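Local structure of peptidase M16 C-terminal domain-containing protein (Enterococcus faecalis, 3D3Y) at residues A[37-42]-A[189-194]; A[271-276]-A[392-397]; A[359-364]-A[372-377]. The protein is of unknown function but belongs to the M16 peptidase family, whose members include zinc-dependent metallopeptidases and related inactive proteins. All blocks are in the same frame, centred on the assembly; numbering follows the deposited sequence.

In the fold
Interactions 2 and 3 lie on the same side of the chain's centre, interaction 1 on the opposite side. The centres of interactions 2 and 3 are 15 Å apart, and the two touch where Ile-392 CD1 packs 4.0 Å from Ile-362 CG1. Residues 359-377 fall between 276 and 392, which nests interaction 3 inside the loop closed by interaction 2; Trp-391 meets both Phe-273 and Tyr-361. Interaction 1 approaches them no closer than about 22 Å and 13 Å between nearest atoms. It packs helices beside the six-stranded sheet; in interaction 2, helix 272-284, which touches strand 303-309 of the five-stranded sheet, meets helix 388-397.

Interaction 1 (A[37-42]-A[189-194]); sequences HETITK and AAYYQK
Lys-42 sets its CB over one face of the Tyr-191 ring. Lys-42 CB is 4.3 Å from the centroid of that Tyr-191 ring and 27° off the normal, which meets the geometry of a CH-pi contact. Farther along the same chain, Lys-42 CD lies 3.9 Å from Tyr-191 CB, so the lysine chain runs past the base of the tyrosine side chain. Thr-39 supplies the second touch: its CG2 approaches Tyr-191 CE1 obliquely, at 3.6 Å, and its side chain runs at about a right angle to that of the tyrosine.

Polar bonds at the ends of both side chains, with packing by Leu-46 against Tyr-191, position these groups. The lysine chain is extended until its last torsion, where a bend (chi4 79°) turns Lys-42 NZ back to Glu-38 O, 2.9 Å away and approached at a C=O...N angle of 168°. The same ammonium forms a salt bridge with Glu-183, just before helix 185-198. Tyr-191 OH is hydrogen-bonded to Arg-43 NH1.

The contact joins helix 40-52, which follows strand 24-34, to helix 185-198, which precedes strand 200-207; both strands belong to the six-stranded sheet. With no hydrogen bond between the segments and 176 Å² of surface buried, the junction rests here on dispersion and CH-pi packing, while surrounding polar bonds fix the ends of Lys-42 and Tyr-191.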
loop_
_atom_site.group_PDB
_atom_site.type_symbol
_atom_site.label_atom_id
_atom_site.label_comp_id
_atom_site.label_asym_id
_atom_site.label_seq_id
_atom_site.Cartn_x
_atom_site.Cartn_y
_atom_site.Cartn_z
ATOM N N HIS A 37 -6.105 12.923 7.178
ATOM C CA HIS A 37 -5.826 12.637 8.585
ATOM C C HIS A 37 -7.108 12.483 9.419
ATOM O O HIS A 37 -7.086 11.794 10.423
ATOM C CB HIS A 37 -4.898 13.701 9.200
ATOM C CG HIS A 37 -5.570 15.009 9.483
ATOM N ND1 HIS A 37 -5.669 16.016 8.546
ATOM C CD2 HIS A 37 -6.158 15.481 10.605
ATOM C CE1 HIS A 37 -6.302 17.050 9.075
ATOM N NE2 HIS A 37 -6.610 16.751 10.324
ATOM N N GLU A 38 -8.197 13.139 9.025
ATOM C CA GLU A 38 -9.455 13.042 9.795
ATOM C C GLU A 38 -10.121 11.656 9.724
ATOM O O GLU A 38 -10.937 11.338 10.579
ATOM C CB GLU A 38 -10.448 14.165 9.416
ATOM C CG GLU A 38 -9.874 15.581 9.690
ATOM C CD GLU A 38 -10.759 16.745 9.202
ATOM O OE1 GLU A 38 -11.850 16.510 8.594
ATOM O OE2 GLU A 38 -10.345 17.920 9.421
ATOM N N THR A 39 -9.799 10.854 8.695
ATOM C CA THR A 39 -10.486 9.571 8.486
ATOM C C THR A 39 -9.578 8.342 8.349
ATOM O O THR A 39 -10.077 7.244 8.247
ATOM C CB THR A 39 -11.389 9.571 7.245
ATOM O OG1 THR A 39 -10.581 9.694 6.066
ATOM C CG2 THR A 39 -12.464 10.721 7.321
ATOM N N ILE A 40 -8.260 8.513 8.347
ATOM C CA ILE A 40 -7.354 7.349 8.171
ATOM C C ILE A 40 -7.522 6.308 9.272
ATOM O O ILE A 40 -7.681 5.119 9.002
ATOM C CB ILE A 40 -5.876 7.792 8.056
ATOM C CG1 ILE A 40 -5.631 8.459 6.695
ATOM C CG2 ILE A 40 -4.892 6.604 8.213
ATOM C CD1 ILE A 40 -4.333 9.344 6.646
ATOM N N THR A 41 -7.445 6.754 10.518
ATOM C CA THR A 41 -7.575 5.854 11.650
ATOM C C THR A 41 -9.005 5.307 11.747
ATOM O O THR A 41 -9.212 4.139 12.116
ATOM C CB THR A 41 -7.212 6.576 13.000
ATOM O OG1 THR A 41 -5.858 7.025 12.952
ATOM C CG2 THR A 41 -7.389 5.603 14.187
ATOM N N LYS A 42 -9.983 6.140 11.403
ATOM C CA LYS A 42 -11.384 5.692 11.363
ATOM C C LYS A 42 -11.550 4.554 10.356
ATOM O O LYS A 42 -12.140 3.517 10.672
ATOM C CB LYS A 42 -12.305 6.858 10.991
ATOM C CG LYS A 42 -12.557 7.829 12.162
ATOM C CD LYS A 42 -13.395 8.987 11.700
ATOM C CE LYS A 42 -13.680 9.969 12.855
ATOM N NZ LYS A 42 -12.447 10.793 13.006
ATOM N N ALA A 189 -19.546 4.477 13.865
ATOM C CA ALA A 189 -20.852 4.305 13.221
ATOM C C ALA A 189 -21.185 5.514 12.330
ATOM O O ALA A 189 -21.708 5.357 11.225
ATOM C CB ALA A 189 -21.939 4.118 14.262
ATOM N N ALA A 190 -20.893 6.717 12.820
ATOM C CA ALA A 190 -21.052 7.895 11.986
ATOM C C ALA A 190 -20.147 7.813 10.751
ATOM O O ALA A 190 -20.581 8.120 9.624
ATOM C CB ALA A 190 -20.797 9.188 12.790
ATOM N N TYR A 191 -18.896 7.404 10.957
ATOM C CA TYR A 191 -17.962 7.329 9.842
ATOM C C TYR A 191 -18.427 6.264 8.816
ATOM O O TYR A 191 -18.439 6.527 7.597
ATOM C CB TYR A 191 -16.480 7.118 10.271
ATOM C CG TYR A 191 -15.679 7.052 9.000
ATOM C CD1 TYR A 191 -15.575 8.208 8.194
ATOM C CD2 TYR A 191 -15.176 5.835 8.511
ATOM C CE1 TYR A 191 -14.955 8.166 6.965
ATOM C CE2 TYR A 191 -14.527 5.774 7.260
ATOM C CZ TYR A 191 -14.421 6.957 6.508
ATOM O OH TYR A 191 -13.821 6.964 5.289
ATOM N N TYR A 192 -18.803 5.078 9.295
ATOM C CA TYR A 192 -19.378 4.047 8.416
ATOM C C TYR A 192 -20.410 4.653 7.442
ATOM O O TYR A 192 -20.366 4.414 6.221
ATOM C CB TYR A 192 -20.039 2.928 9.230
ATOM C CG TYR A 192 -20.996 2.103 8.398
ATOM C CD1 TYR A 192 -20.518 1.106 7.525
ATOM C CD2 TYR A 192 -22.385 2.326 8.478
ATOM C CE1 TYR A 192 -21.409 0.345 6.738
ATOM C CE2 TYR A 192 -23.270 1.584 7.711
ATOM C CZ TYR A 192 -22.774 0.585 6.852
ATOM O OH TYR A 192 -23.668 -0.123 6.076
ATOM N N GLN A 193 -21.323 5.448 7.972
ATOM C CA GLN A 193 -22.391 6.025 7.146
ATOM C C GLN A 193 -21.847 6.969 6.090
ATOM O O GLN A 193 -22.338 7.003 4.967
ATOM C CB GLN A 193 -23.410 6.750 8.025
ATOM C CG GLN A 193 -24.395 5.775 8.624
ATOM C CD GLN A 193 -25.165 6.368 9.775
ATOM O OE1 GLN A 193 -26.084 7.183 9.577
ATOM N NE2 GLN A 193 -24.809 5.947 11.003
ATOM N N LYS A 194 -20.840 7.752 6.467
ATOM C CA LYS A 194 -20.195 8.695 5.534
ATOM C C LYS A 194 -19.385 7.969 4.432
ATOM O O LYS A 194 -19.533 8.279 3.258
ATOM C CB LYS A 194 -19.319 9.709 6.298
ATOM C CG LYS A 194 -18.581 10.693 5.381
ATOM C CD LYS A 194 -17.556 11.592 6.106
ATOM C CE LYS A 194 -17.334 12.893 5.321
ATOM N NZ LYS A 194 -18.501 13.831 5.384
#

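Interaction 2 (A[271-276]-A[392-397]); sequences YYFALQ and IARINA
Phe-273 is pressed flat against the base of Arg-394. The arginine CB stands 3.6 Å from the centroid of the Phe-273 ring and only 4° off its normal, a CH-pi contact centred over the face. The opposite face is covered by the preceding residue, with Tyr-272 CD2 3.8 Å above the plane of the Phe-273 ring near its rim. A third side is closed at the edge, where Ile-395 CD1 lies in the ring plane 3.6 Å from Phe-273 CD1. Having CG beside its own backbone N (chi1 -72°) sets the phenyl ring between the two helices. Trp-391 meets the same ring edge-to-face, and Leu-386 also packs on it, so Phe-273 is gripped on several sides.

Helix 272-284 lies against strand 303-309 of the five-stranded sheet in this M16-type chain, with Leu-275 and Gln-276 on Ile-308, and helix 388-397 crosses it. The short segments pass with axes 9.0 Å apart at a signed crossing angle of -64°, and the closest CA atoms, those of Phe-273 and Ile-395, are 6.0 Å apart. Helix 347-364 borders the pair as well: Leu-357 touches Gln-276, and Lys-354 touches Ile-395.

Packing thins away from the phenyl ring. Gln-276 offers just its CB, 4.1 Å from Ile-395 CD1, before the chain bends and carries its amide away from the partner helix. On the solvent side the arginine runs extended past the rim, with Arg-394 CD 3.6 Å from Phe-273 CE2. Its guanidinium stands nearly perpendicular to the phenyl plane and meets CE2 with an edge, so the two flat groups do not stack. The charge turns instead to its own helix, where Arg-394 NE forms a salt bridge with Glu-390.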
loop_
_atom_site.group_PDB
_atom_site.type_symbol
_atom_site.label_atom_id
_atom_site.label_comp_id
_atom_site.label_asym_id
_atom_site.label_seq_id
_atom_site.Cartn_x
_atom_site.Cartn_y
_atom_site.Cartn_z
ATOM N N TYR A 271 10.915 8.701 -16.976
ATOM C CA TYR A 271 11.999 8.080 -16.220
ATOM C C TYR A 271 11.583 7.015 -15.206
ATOM O O TYR A 271 12.406 6.576 -14.374
ATOM C CB TYR A 271 12.906 9.146 -15.582
ATOM C CG TYR A 271 13.769 9.828 -16.645
ATOM C CD1 TYR A 271 14.979 9.254 -17.063
ATOM C CD2 TYR A 271 13.349 11.012 -17.271
ATOM C CE1 TYR A 271 15.778 9.850 -18.068
ATOM C CE2 TYR A 271 14.138 11.615 -18.277
ATOM C CZ TYR A 271 15.349 11.015 -18.663
ATOM O OH TYR A 271 16.142 11.587 -19.645
ATOM N N TYR A 272 10.334 6.564 -15.297
ATOM C CA TYR A 272 9.847 5.497 -14.394
ATOM C C TYR A 272 10.758 4.270 -14.414
ATOM O O TYR A 272 11.173 3.787 -13.362
ATOM C CB TYR A 272 8.409 5.107 -14.726
ATOM C CG TYR A 272 7.883 3.971 -13.843
ATOM C CD1 TYR A 272 7.395 4.221 -12.561
ATOM C CD2 TYR A 272 7.912 2.653 -14.296
ATOM C CE1 TYR A 272 6.908 3.150 -11.737
ATOM C CE2 TYR A 272 7.449 1.590 -13.506
ATOM C CZ TYR A 272 6.964 1.848 -12.225
ATOM O OH TYR A 272 6.487 0.783 -11.511
ATOM N N PHE A 273 11.036 3.715 -15.598
ATOM C CA PHE A 273 11.860 2.494 -15.665
ATOM C C PHE A 273 13.323 2.733 -15.267
ATOM O O PHE A 273 13.918 1.929 -14.520
ATOM C CB PHE A 273 11.739 1.818 -17.054
ATOM C CG PHE A 273 10.414 1.179 -17.254
ATOM C CD1 PHE A 273 10.193 -0.135 -16.822
ATOM C CD2 PHE A 273 9.348 1.906 -17.803
ATOM C CE1 PHE A 273 8.946 -0.722 -16.946
ATOM C CE2 PHE A 273 8.086 1.326 -17.928
ATOM C CZ PHE A 273 7.891 0.019 -17.510
ATOM N N ALA A 274 13.885 3.847 -15.750
ATOM C CA ALA A 274 15.229 4.296 -15.330
ATOM C C ALA A 274 15.349 4.370 -13.793
ATOM O O ALA A 274 16.381 4.038 -13.223
ATOM C CB ALA A 274 15.534 5.680 -15.959
ATOM N N LEU A 275 14.279 4.806 -13.142
ATOM C CA LEU A 275 14.281 4.920 -11.662
ATOM C C LEU A 275 14.292 3.535 -11.007
ATOM O O LEU A 275 15.004 3.298 -10.020
ATOM C CB LEU A 275 13.089 5.751 -11.184
ATOM C CG LEU A 275 12.843 5.766 -9.664
ATOM C CD1 LEU A 275 13.969 6.568 -9.006
ATOM C CD2 LEU A 275 11.470 6.421 -9.388
ATOM N N GLN A 276 13.545 2.601 -11.603
ATOM C CA GLN A 276 13.536 1.217 -11.126
ATOM C C GLN A 276 14.990 0.690 -11.073
ATOM O O GLN A 276 15.424 0.112 -10.079
ATOM C CB GLN A 276 12.675 0.351 -12.057
ATOM C CG GLN A 276 11.178 0.702 -12.080
ATOM C CD GLN A 276 10.500 0.360 -10.760
ATOM O OE1 GLN A 276 10.958 -0.526 -10.019
ATOM N NE2 GLN A 276 9.425 1.065 -10.446
ATOM N N ILE A 392 8.942 -5.689 -19.688
ATOM C CA ILE A 392 10.258 -6.332 -19.764
ATOM C C ILE A 392 11.202 -5.637 -20.763
ATOM O O ILE A 392 12.376 -5.402 -20.463
ATOM C CB ILE A 392 10.101 -7.852 -20.094
ATOM C CG1 ILE A 392 9.610 -8.603 -18.856
ATOM C CG2 ILE A 392 11.431 -8.485 -20.599
ATOM C CD1 ILE A 392 8.742 -9.814 -19.173
ATOM N N ALA A 393 10.691 -5.310 -21.945
ATOM C CA ALA A 393 11.472 -4.561 -22.930
ATOM C C ALA A 393 11.974 -3.208 -22.356
ATOM O O ALA A 393 13.137 -2.801 -22.545
ATOM C CB ALA A 393 10.645 -4.342 -24.183
ATOM N N ARG A 394 11.102 -2.523 -21.631
ATOM C CA ARG A 394 11.480 -1.226 -21.090
ATOM C C ARG A 394 12.537 -1.356 -19.997
ATOM O O ARG A 394 13.497 -0.557 -19.968
ATOM C CB ARG A 394 10.250 -0.432 -20.652
ATOM C CG ARG A 394 9.549 0.177 -21.874
ATOM C CD ARG A 394 8.370 1.011 -21.474
ATOM N NE ARG A 394 7.651 1.505 -22.645
ATOM C CZ ARG A 394 6.844 2.570 -22.617
ATOM N NH1 ARG A 394 6.677 3.256 -21.484
ATOM N NH2 ARG A 394 6.236 2.963 -23.714
ATOM N N ILE A 395 12.410 -2.368 -19.131
ATOM C CA ILE A 395 13.518 -2.661 -18.194
ATOM C C ILE A 395 14.845 -2.943 -18.914
ATOM O O ILE A 395 15.909 -2.357 -18.590
ATOM C CB ILE A 395 13.158 -3.818 -17.209
ATOM C CG1 ILE A 395 12.081 -3.336 -16.223
ATOM C CG2 ILE A 395 14.389 -4.263 -16.415
ATOM C CD1 ILE A 395 12.570 -2.244 -15.198
ATOM N N ASN A 396 14.788 -3.836 -19.898
ATOM C CA ASN A 396 15.969 -4.160 -20.718
ATOM C C ASN A 396 16.649 -2.968 -21.403
ATOM O O ASN A 396 17.863 -2.953 -21.542
ATOM C CB ASN A 396 15.628 -5.239 -21.751
ATOM C CG ASN A 396 15.553 -6.623 -21.149
ATOM O OD1 ASN A 396 16.288 -6.968 -20.203
ATOM N ND2 ASN A 396 14.668 -7.427 -21.684
ATOM N N ALA A 397 15.864 -1.963 -21.801
ATOM C CA ALA A 397 16.372 -0.848 -22.598
ATOM C C ALA A 397 16.983 0.303 -21.794
ATOM O O ALA A 397 17.543 1.244 -22.395
ATOM C CB ALA A 397 15.279 -0.309 -23.545
#

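Interaction 3 (A[359-364]-A[372-377]); sequences NQYILA and LEKEYL
Lys-374 brings its ammonium group obliquely up to the hydroxyl end of the Tyr-361 ring. Lys-374 NZ is 4.5 Å from the centroid of the Tyr-361 ring and 29° off the normal, which defines an off-centre cation-pi contact. The displacement is toward the hydroxyl: Lys-374 NZ is 4.1 Å from each of Tyr-361 CE1, CZ and OH, and no other atom of the lysine side chain comes as near to the ring.

Reach explains why only the tip takes part. The CA atoms of Tyr-361 and Lys-374 are 11.6 Å apart, and the lysine crosses much of that gap in an extended zigzag beyond CG, covering 6.4 Å from Lys-374 CA to Lys-374 NZ. The tyrosine completes the span with CG anti to its backbone N (chi1 -178°). Trp-391 stacks on the Tyr-361 ring and Ala-388 touches it, so helix 388-397 supports the aromatic partner, while Leu-365, in the short link between the helices, packs against the lysine.

Helices 347-364 and 368-380 follow each other at a sharp corner, joined by that short link. The second helix also faces the six-stranded sheet: Glu-373 forms a salt bridge with Arg-30, Tyr-376 bonds to Asn-32, and Leu-372 rests on Phe-204 and Leu-206.

The contact is modest by comparison, burying 107 Å² at the surface with no hydrogen bond between the segments. Its chemistry implies a mainly electrostatic attraction between a probably charged ammonium and the pi cloud, likely tempered by the off-centre position and the nearby solvent.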
loop_
_atom_site.group_PDB
_atom_site.type_symbol
_atom_site.label_atom_id
_atom_site.label_comp_id
_atom_site.label_asym_id
_atom_site.label_seq_id
_atom_site.Cartn_x
_atom_site.Cartn_y
_atom_site.Cartn_z
ATOM N N ASN A 359 12.933 -10.775 -12.901
ATOM C CA ASN A 359 12.531 -11.991 -12.185
ATOM C C ASN A 359 11.355 -11.731 -11.230
ATOM O O ASN A 359 10.401 -12.524 -11.161
ATOM C CB ASN A 359 13.714 -12.615 -11.412
ATOM C CG ASN A 359 14.773 -13.261 -12.339
ATOM O OD1 ASN A 359 14.511 -13.574 -13.512
ATOM N ND2 ASN A 359 15.986 -13.459 -11.797
ATOM N N GLN A 360 11.434 -10.627 -10.493
ATOM C CA GLN A 360 10.373 -10.274 -9.550
ATOM C C GLN A 360 9.044 -9.991 -10.244
ATOM O O GLN A 360 8.030 -10.550 -9.868
ATOM C CB GLN A 360 10.813 -9.138 -8.622
ATOM C CG GLN A 360 11.939 -9.606 -7.729
ATOM C CD GLN A 360 12.486 -8.554 -6.779
ATOM O OE1 GLN A 360 12.099 -7.373 -6.815
ATOM N NE2 GLN A 360 13.419 -8.985 -5.918
ATOM N N TYR A 361 9.056 -9.159 -11.277
ATOM C CA TYR A 361 7.869 -8.898 -12.066
ATOM C C TYR A 361 7.254 -10.182 -12.624
ATOM O O TYR A 361 6.057 -10.426 -12.450
ATOM C CB TYR A 361 8.230 -7.968 -13.226
ATOM C CG TYR A 361 7.082 -7.556 -14.112
ATOM C CD1 TYR A 361 6.256 -6.480 -13.776
ATOM C CD2 TYR A 361 6.857 -8.205 -15.320
ATOM C CE1 TYR A 361 5.219 -6.089 -14.628
ATOM C CE2 TYR A 361 5.857 -7.826 -16.160
ATOM C CZ TYR A 361 5.035 -6.772 -15.817
ATOM O OH TYR A 361 4.023 -6.439 -16.689
ATOM N N ILE A 362 8.064 -10.993 -13.307
ATOM C CA ILE A 362 7.571 -12.232 -13.914
ATOM C C ILE A 362 6.897 -13.138 -12.887
ATOM O O ILE A 362 5.801 -13.667 -13.125
ATOM C CB ILE A 362 8.692 -12.975 -14.680
ATOM C CG1 ILE A 362 9.050 -12.184 -15.961
ATOM C CG2 ILE A 362 8.284 -14.430 -15.003
ATOM C CD1 ILE A 362 10.295 -12.659 -16.688
ATOM N N LEU A 363 7.538 -13.287 -11.737
ATOM C CA LEU A 363 6.990 -14.081 -10.636
ATOM C C LEU A 363 5.519 -13.730 -10.351
ATOM O O LEU A 363 4.679 -14.620 -10.193
ATOM C CB LEU A 363 7.822 -13.857 -9.366
ATOM C CG LEU A 363 8.189 -15.107 -8.568
ATOM C CD1 LEU A 363 9.641 -15.510 -8.890
ATOM C CD2 LEU A 363 8.004 -14.905 -7.060
ATOM N N ALA A 364 5.217 -12.433 -10.300
ATOM C CA ALA A 364 3.868 -11.970 -9.960
ATOM C C ALA A 364 2.845 -12.065 -11.103
ATOM O O ALA A 364 1.636 -11.871 -10.889
ATOM C CB ALA A 364 3.925 -10.580 -9.384
ATOM N N LEU A 372 -5.515 -8.600 -10.004
ATOM C CA LEU A 372 -6.505 -7.603 -9.527
ATOM C C LEU A 372 -5.930 -6.201 -9.300
ATOM O O LEU A 372 -6.529 -5.230 -9.742
ATOM C CB LEU A 372 -7.283 -8.076 -8.281
ATOM C CG LEU A 372 -8.429 -9.070 -8.435
ATOM C CD1 LEU A 372 -8.895 -9.557 -7.052
ATOM C CD2 LEU A 372 -9.631 -8.526 -9.229
ATOM N N GLU A 373 -4.767 -6.104 -8.650
ATOM C CA GLU A 373 -4.079 -4.818 -8.450
ATOM C C GLU A 373 -3.650 -4.131 -9.754
ATOM O O GLU A 373 -3.774 -2.914 -9.869
ATOM C CB GLU A 373 -2.875 -4.921 -7.497
ATOM C CG GLU A 373 -3.208 -5.362 -6.064
ATOM C CD GLU A 373 -4.259 -4.463 -5.381
ATOM O OE1 GLU A 373 -4.345 -3.256 -5.703
ATOM O OE2 GLU A 373 -5.011 -4.971 -4.540
ATOM N N LYS A 374 -3.122 -4.897 -10.715
ATOM C CA LYS A 374 -2.827 -4.361 -12.048
ATOM C C LYS A 374 -4.104 -3.820 -12.687
ATOM O O LYS A 374 -4.092 -2.739 -13.262
ATOM C CB LYS A 374 -2.193 -5.426 -12.967
ATOM C CG LYS A 374 -0.788 -5.835 -12.551
ATOM C CD LYS A 374 -0.111 -6.833 -13.528
ATOM C CE LYS A 374 1.312 -7.145 -13.020
ATOM N NZ LYS A 374 1.942 -8.342 -13.671
ATOM N N GLU A 375 -5.193 -4.574 -12.590
ATOM C CA GLU A 375 -6.484 -4.146 -13.148
ATOM C C GLU A 375 -6.964 -2.844 -12.506
ATOM O O GLU A 375 -7.463 -1.949 -13.188
ATOM C CB GLU A 375 -7.556 -5.232 -12.982
ATOM C CG GLU A 375 -7.345 -6.478 -13.840
ATOM C CD GLU A 375 -7.661 -6.262 -15.319
ATOM O OE1 GLU A 375 -8.200 -5.191 -15.689
ATOM O OE2 GLU A 375 -7.371 -7.180 -16.121
ATOM N N TYR A 376 -6.797 -2.736 -11.188
ATOM C CA TYR A 376 -7.196 -1.525 -10.506
ATOM C C TYR A 376 -6.393 -0.314 -10.976
ATOM O O TYR A 376 -6.977 0.715 -11.341
ATOM C CB TYR A 376 -7.138 -1.706 -8.991
ATOM C CG TYR A 376 -7.899 -0.631 -8.255
ATOM C CD1 TYR A 376 -9.276 -0.664 -8.176
ATOM C CD2 TYR A 376 -7.229 0.429 -7.642
ATOM C CE1 TYR A 376 -9.992 0.331 -7.510
ATOM C CE2 TYR A 376 -7.930 1.431 -6.972
ATOM C CZ TYR A 376 -9.311 1.367 -6.893
ATOM O OH TYR A 376 -10.000 2.341 -6.204
ATOM N N LEU A 377 -5.066 -0.431 -11.007
ATOM C CA LEU A 377 -4.237 0.679 -11.478
ATOM C C LEU A 377 -4.612 1.073 -12.872
ATOM O O LEU A 377 -4.741 2.256 -13.165
ATOM C CB LEU A 377 -2.730 0.375 -11.431
ATOM C CG LEU A 377 -2.137 0.176 -10.038
ATOM C CD1 LEU A 377 -0.621 0.017 -10.145
ATOM C CD2 LEU A 377 -2.522 1.332 -9.090
#